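Local coordinates for protein beta-glucanase (PDB 6EUG) that probably hydrolyses beta-1,3-galactosidic linkages of arabinogalactan, working as a family 43 glycoside hydrolase module within a longer protein, at residues A[268-277]-A[355-365]. Numbering follows the deposited sequence. Where two conformers were deposited one is given.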
loop_
_atom_site.group_PDB
_atom_site.type_symbol
_atom_site.label_atom_id
_atom_site.label_comp_id
_atom_site.label_asym_id
_atom_site.label_seq_id
_atom_site.Cartn_x
_atom_site.Cartn_y
_atom_site.Cartn_z
ATOM N N PHE A 268 2.702 -10.892 0.695
ATOM C CA PHE A 268 2.740 -11.963 1.693
ATOM C C PHE A 268 3.952 -12.865 1.503
ATOM O O PHE A 268 4.651 -12.791 0.470
ATOM C CB PHE A 268 1.428 -12.800 1.730
ATOM C CG PHE A 268 1.208 -13.718 0.548
ATOM C CD1 PHE A 268 0.732 -13.213 -0.660
ATOM C CD2 PHE A 268 1.354 -15.103 0.677
ATOM C CE1 PHE A 268 0.474 -14.044 -1.742
ATOM C CE2 PHE A 268 1.110 -15.958 -0.423
ATOM C CZ PHE A 268 0.670 -15.409 -1.635
ATOM N N LYS A 269 4.199 -13.720 2.507
ATOM C CA LYS A 269 5.289 -14.693 2.472
ATOM C C LYS A 269 4.713 -16.058 2.812
ATOM O O LYS A 269 3.933 -16.165 3.774
ATOM C CB LYS A 269 6.417 -14.309 3.446
ATOM C CG LYS A 269 7.599 -15.274 3.473
ATOM C CD LYS A 269 8.655 -14.843 4.485
ATOM C CE LYS A 269 9.941 -15.653 4.301
ATOM N NZ LYS A 269 11.050 -15.294 5.214
ATOM N N LYS A 270 5.092 -17.073 2.016
ATOM C CA LYS A 270 4.639 -18.457 2.214
ATOM C C LYS A 270 5.774 -19.443 1.986
ATOM O O LYS A 270 6.336 -19.503 0.877
ATOM C CB LYS A 270 3.449 -18.776 1.271
ATOM C CG LYS A 270 2.889 -20.217 1.395
ATOM C CD LYS A 270 1.646 -20.380 0.523
ATOM C CE LYS A 270 1.015 -21.763 0.608
ATOM N NZ LYS A 270 1.727 -22.715 -0.294
ATOM N N GLU A 271 6.079 -20.258 3.000
ATOM C CA GLU A 271 7.114 -21.310 2.884
ATOM C C GLU A 271 8.433 -20.794 2.300
ATOM O O GLU A 271 8.999 -21.382 1.381
ATOM C CB GLU A 271 6.544 -22.487 2.075
ATOM C CG GLU A 271 5.354 -23.115 2.782
ATOM C CD GLU A 271 4.715 -24.256 2.033
ATOM O OE1 GLU A 271 4.667 -24.256 0.795
ATOM O OE2 GLU A 271 4.243 -25.167 2.718
ATOM N N GLY A 272 8.886 -19.642 2.810
ATOM C CA GLY A 272 10.134 -19.023 2.359
ATOM C C GLY A 272 10.124 -18.027 1.220
ATOM O O GLY A 272 11.129 -17.304 1.031
ATOM N N THR A 273 9.024 -17.989 0.469
ATOM C CA THR A 273 8.939 -17.229 -0.770
ATOM C C THR A 273 8.025 -16.011 -0.589
ATOM O O THR A 273 6.941 -16.112 0.023
ATOM C CB THR A 273 8.393 -18.095 -1.918
ATOM O OG1 THR A 273 9.274 -19.199 -2.121
ATOM C CG2 THR A 273 8.246 -17.283 -3.191
ATOM N N TYR A 274 8.514 -14.874 -1.076
ATOM C CA TYR A 274 7.757 -13.605 -1.079
ATOM C C TYR A 274 6.931 -13.481 -2.372
ATOM O O TYR A 274 7.431 -13.743 -3.502
ATOM C CB TYR A 274 8.705 -12.408 -0.918
ATOM C CG TYR A 274 9.491 -12.423 0.375
ATOM C CD1 TYR A 274 10.684 -13.147 0.463
ATOM C CD2 TYR A 274 9.019 -11.797 1.528
ATOM C CE1 TYR A 274 11.415 -13.191 1.623
ATOM C CE2 TYR A 274 9.754 -11.851 2.713
ATOM C CZ TYR A 274 10.941 -12.574 2.756
ATOM O OH TYR A 274 11.726 -12.720 3.912
ATOM N N TRP A 275 5.684 -13.041 -2.207
ATOM C CA TRP A 275 4.730 -12.861 -3.315
ATOM C C TRP A 275 4.094 -11.477 -3.191
ATOM O O TRP A 275 3.495 -11.134 -2.134
ATOM C CB TRP A 275 3.604 -13.912 -3.273
ATOM C CG TRP A 275 4.054 -15.350 -3.434
ATOM C CD1 TRP A 275 4.140 -16.296 -2.430
ATOM C CD2 TRP A 275 4.488 -16.015 -4.637
ATOM N NE1 TRP A 275 4.618 -17.494 -2.928
ATOM C CE2 TRP A 275 4.830 -17.360 -4.273
ATOM C CE3 TRP A 275 4.625 -15.624 -5.973
ATOM C CZ2 TRP A 275 5.265 -18.298 -5.202
ATOM C CZ3 TRP A 275 5.083 -16.570 -6.910
ATOM C CH2 TRP A 275 5.391 -17.894 -6.507
ATOM N N MET A 276 4.165 -10.687 -4.253
ATOM C CA MET A 276 3.553 -9.347 -4.251
ATOM C C MET A 276 2.629 -9.183 -5.470
ATOM O O MET A 276 2.989 -9.557 -6.598
ATOM C CB MET A 276 4.657 -8.274 -4.266
ATOM C CG MET A 276 4.172 -6.841 -4.181
ATOM S SD MET A 276 5.348 -5.657 -3.481
ATOM C CE MET A 276 6.905 -5.961 -4.323
ATOM N N ILE A 277 1.452 -8.617 -5.229
ATOM C CA ILE A 277 0.477 -8.289 -6.292
ATOM C C ILE A 277 0.399 -6.777 -6.401
ATOM O O ILE A 277 0.276 -6.078 -5.384
ATOM C CB ILE A 277 -0.927 -8.936 -6.078
ATOM C CG1 ILE A 277 -0.793 -10.466 -6.082
ATOM C CG2 ILE A 277 -1.939 -8.436 -7.116
ATOM C CD1 ILE A 277 -2.061 -11.246 -5.761
ATOM N N VAL A 355 -6.958 -16.712 -1.762
ATOM C CA VAL A 355 -5.825 -17.075 -2.609
ATOM C C VAL A 355 -5.695 -18.609 -2.672
ATOM O O VAL A 355 -5.589 -19.289 -1.643
ATOM C CB VAL A 355 -4.507 -16.452 -2.078
ATOM C CG1 VAL A 355 -3.354 -16.731 -3.039
ATOM C CG2 VAL A 355 -4.664 -14.942 -1.892
ATOM N N GLN A 356 -5.679 -19.127 -3.899
ATOM C CA GLN A 356 -5.465 -20.535 -4.177
ATOM C C GLN A 356 -4.038 -20.732 -4.697
ATOM O O GLN A 356 -3.365 -19.757 -5.043
ATOM C CB GLN A 356 -6.548 -21.028 -5.158
ATOM C CG GLN A 356 -7.953 -20.972 -4.526
ATOM C CD GLN A 356 -9.079 -21.412 -5.441
ATOM O OE1 GLN A 356 -9.048 -22.503 -6.000
ATOM N NE2 GLN A 356 -10.102 -20.560 -5.584
ATOM N N PHE A 357 -3.542 -21.975 -4.673
ATOM C CA PHE A 357 -2.177 -22.270 -5.129
ATOM C C PHE A 357 -2.153 -23.435 -6.111
ATOM O O PHE A 357 -2.853 -24.425 -5.902
ATOM C CB PHE A 357 -1.270 -22.542 -3.923
ATOM C CG PHE A 357 -1.124 -21.351 -3.027
ATOM C CD1 PHE A 357 -2.075 -21.093 -2.049
ATOM C CD2 PHE A 357 -0.067 -20.469 -3.178
ATOM C CE1 PHE A 357 -1.973 -19.981 -1.261
ATOM C CE2 PHE A 357 0.049 -19.360 -2.374
ATOM C CZ PHE A 357 -0.910 -19.108 -1.423
ATOM N N ASP A 358 -1.374 -23.297 -7.187
ATOM C CA ASP A 358 -1.294 -24.326 -8.226
ATOM C C ASP A 358 -0.293 -25.393 -7.843
ATOM O O ASP A 358 0.285 -25.370 -6.711
ATOM C CB ASP A 358 -1.033 -23.726 -9.642
ATOM C CG ASP A 358 0.412 -23.252 -9.882
ATOM O OD1 ASP A 358 1.337 -23.532 -9.079
ATOM O OD2 ASP A 358 0.603 -22.577 -10.933
ATOM N N ASP A 359 -0.102 -26.315 -8.799
ATOM C CA ASP A 359 0.777 -27.480 -8.643
ATOM C C ASP A 359 2.237 -27.147 -8.302
ATOM O O ASP A 359 2.904 -27.933 -7.649
ATOM C CB ASP A 359 0.702 -28.427 -9.875
ATOM C CG ASP A 359 0.735 -27.695 -11.224
ATOM O OD1 ASP A 359 -0.317 -27.133 -11.643
ATOM O OD2 ASP A 359 1.800 -27.718 -11.879
ATOM N N LYS A 360 2.696 -25.977 -8.735
ATOM C CA LYS A 360 4.049 -25.490 -8.486
ATOM C C LYS A 360 4.126 -24.495 -7.317
ATOM O O LYS A 360 5.155 -23.850 -7.145
ATOM C CB LYS A 360 4.575 -24.803 -9.766
ATOM C CG LYS A 360 4.693 -25.691 -11.017
ATOM C CD LYS A 360 5.688 -26.820 -10.823
ATOM C CE LYS A 360 5.907 -27.610 -12.101
ATOM N N GLY A 361 3.047 -24.359 -6.541
ATOM C CA GLY A 361 2.950 -23.411 -5.429
ATOM C C GLY A 361 2.711 -21.933 -5.751
ATOM O O GLY A 361 2.816 -21.077 -4.850
ATOM N N VAL A 362 2.408 -21.614 -7.005
ATOM C CA VAL A 362 2.249 -20.212 -7.386
ATOM C C VAL A 362 0.778 -19.763 -7.217
ATOM O O VAL A 362 -0.159 -20.436 -7.682
ATOM C CB VAL A 362 2.873 -19.873 -8.765
ATOM C CG1 VAL A 362 3.556 -21.075 -9.399
ATOM C CG2 VAL A 362 1.865 -19.219 -9.678
ATOM N N PRO A 363 0.571 -18.644 -6.499
ATOM C CA PRO A 363 -0.781 -18.216 -6.143
ATOM C C PRO A 363 -1.614 -17.786 -7.359
ATOM O O PRO A 363 -1.064 -17.222 -8.327
ATOM C CB PRO A 363 -0.539 -17.033 -5.201
ATOM C CG PRO A 363 0.814 -16.481 -5.599
ATOM C CD PRO A 363 1.610 -17.681 -6.036
ATOM N N PHE A 364 -2.900 -18.128 -7.329
ATOM C CA PHE A 364 -3.886 -17.617 -8.304
ATOM C C PHE A 364 -5.182 -17.253 -7.594
ATOM O O PHE A 364 -5.390 -17.663 -6.447
ATOM C CB PHE A 364 -4.127 -18.585 -9.491
ATOM C CG PHE A 364 -4.816 -19.889 -9.124
ATOM C CD1 PHE A 364 -4.081 -20.980 -8.637
ATOM C CD2 PHE A 364 -6.183 -20.035 -9.282
ATOM C CE1 PHE A 364 -4.708 -22.169 -8.302
ATOM C CE2 PHE A 364 -6.817 -21.229 -8.947
ATOM C CZ PHE A 364 -6.074 -22.308 -8.452
ATOM N N ILE A 365 -6.041 -16.452 -8.246
ATOM C CA ILE A 365 -7.260 -15.933 -7.597
ATOM C C ILE A 365 -8.472 -16.100 -8.552
ATOM O O ILE A 365 -8.419 -15.579 -9.654
ATOM C CB ILE A 365 -7.089 -14.444 -7.203
ATOM C CG1 ILE A 365 -5.908 -14.262 -6.201
ATOM C CG2 ILE A 365 -8.377 -13.900 -6.582
ATOM C CD1 ILE A 365 -5.333 -12.876 -6.230
HETATM O O HOH W 1 3.497 -21.722 -2.438
#
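Trp275 and Pro363, with CA atoms 8.2 Å apart, mark where two antiparallel hairpins from neighbouring sheets of the family 43 five-bladed propeller pack side chain to side chain, with no backbone hydrogen bond between them. In 268-277 a type I' turn joins the strands; in 355-365 a longer loop does, and there Asp358 OD1 takes Lys360 N and Val362 N from opposite faces of its carboxylate, the first closing an Asx turn.

Pro363 sets the CD-CG edge of its ring on one face of the indole: CD stands 3.4 Å from the centroid of the six-membered ring of Trp275, 5° off the normal, a CH-pi contact. Thr273 CG2 lies on the opposite indole face, so the ring is clasped between its own hairpin and the next blade. Val362 CB also touches Trp275 CH2.

Toward the turns, Lys270 runs extended across one face of Phe357, with CE 3.8 Å from the ring centroid. A bend at chi4 (-82°) keeps NZ above the same ring, 4.2 Å from its centroid, as a cation-pi pair. Phe268 CE2 meets Phe357 CZ at 3.9 Å, in the plane of the Phe357 ring and at its edge. Phe333, from strand 332-339, touches Phe268, Lys270 and Phe357. Deeper in, Ile277 and Ile365 meet tip to tip, CD1 to CD1 at 3.7 Å, and both rest on Phe335.

A water bridges the hairpins, accepting from Lys270 NZ (3.0 Å) and donating to Gly361 O (2.6 Å); Glu271 OE1 adds a salt bridge to the ammonium group, its hydrogen bond long and weak. The blades thus join through apolar and aromatic contacts on the inner side, while at the turns ring, water and carboxylate all lie around the ammonium of Lys270, which probably stabilises its charge where it is partly buried.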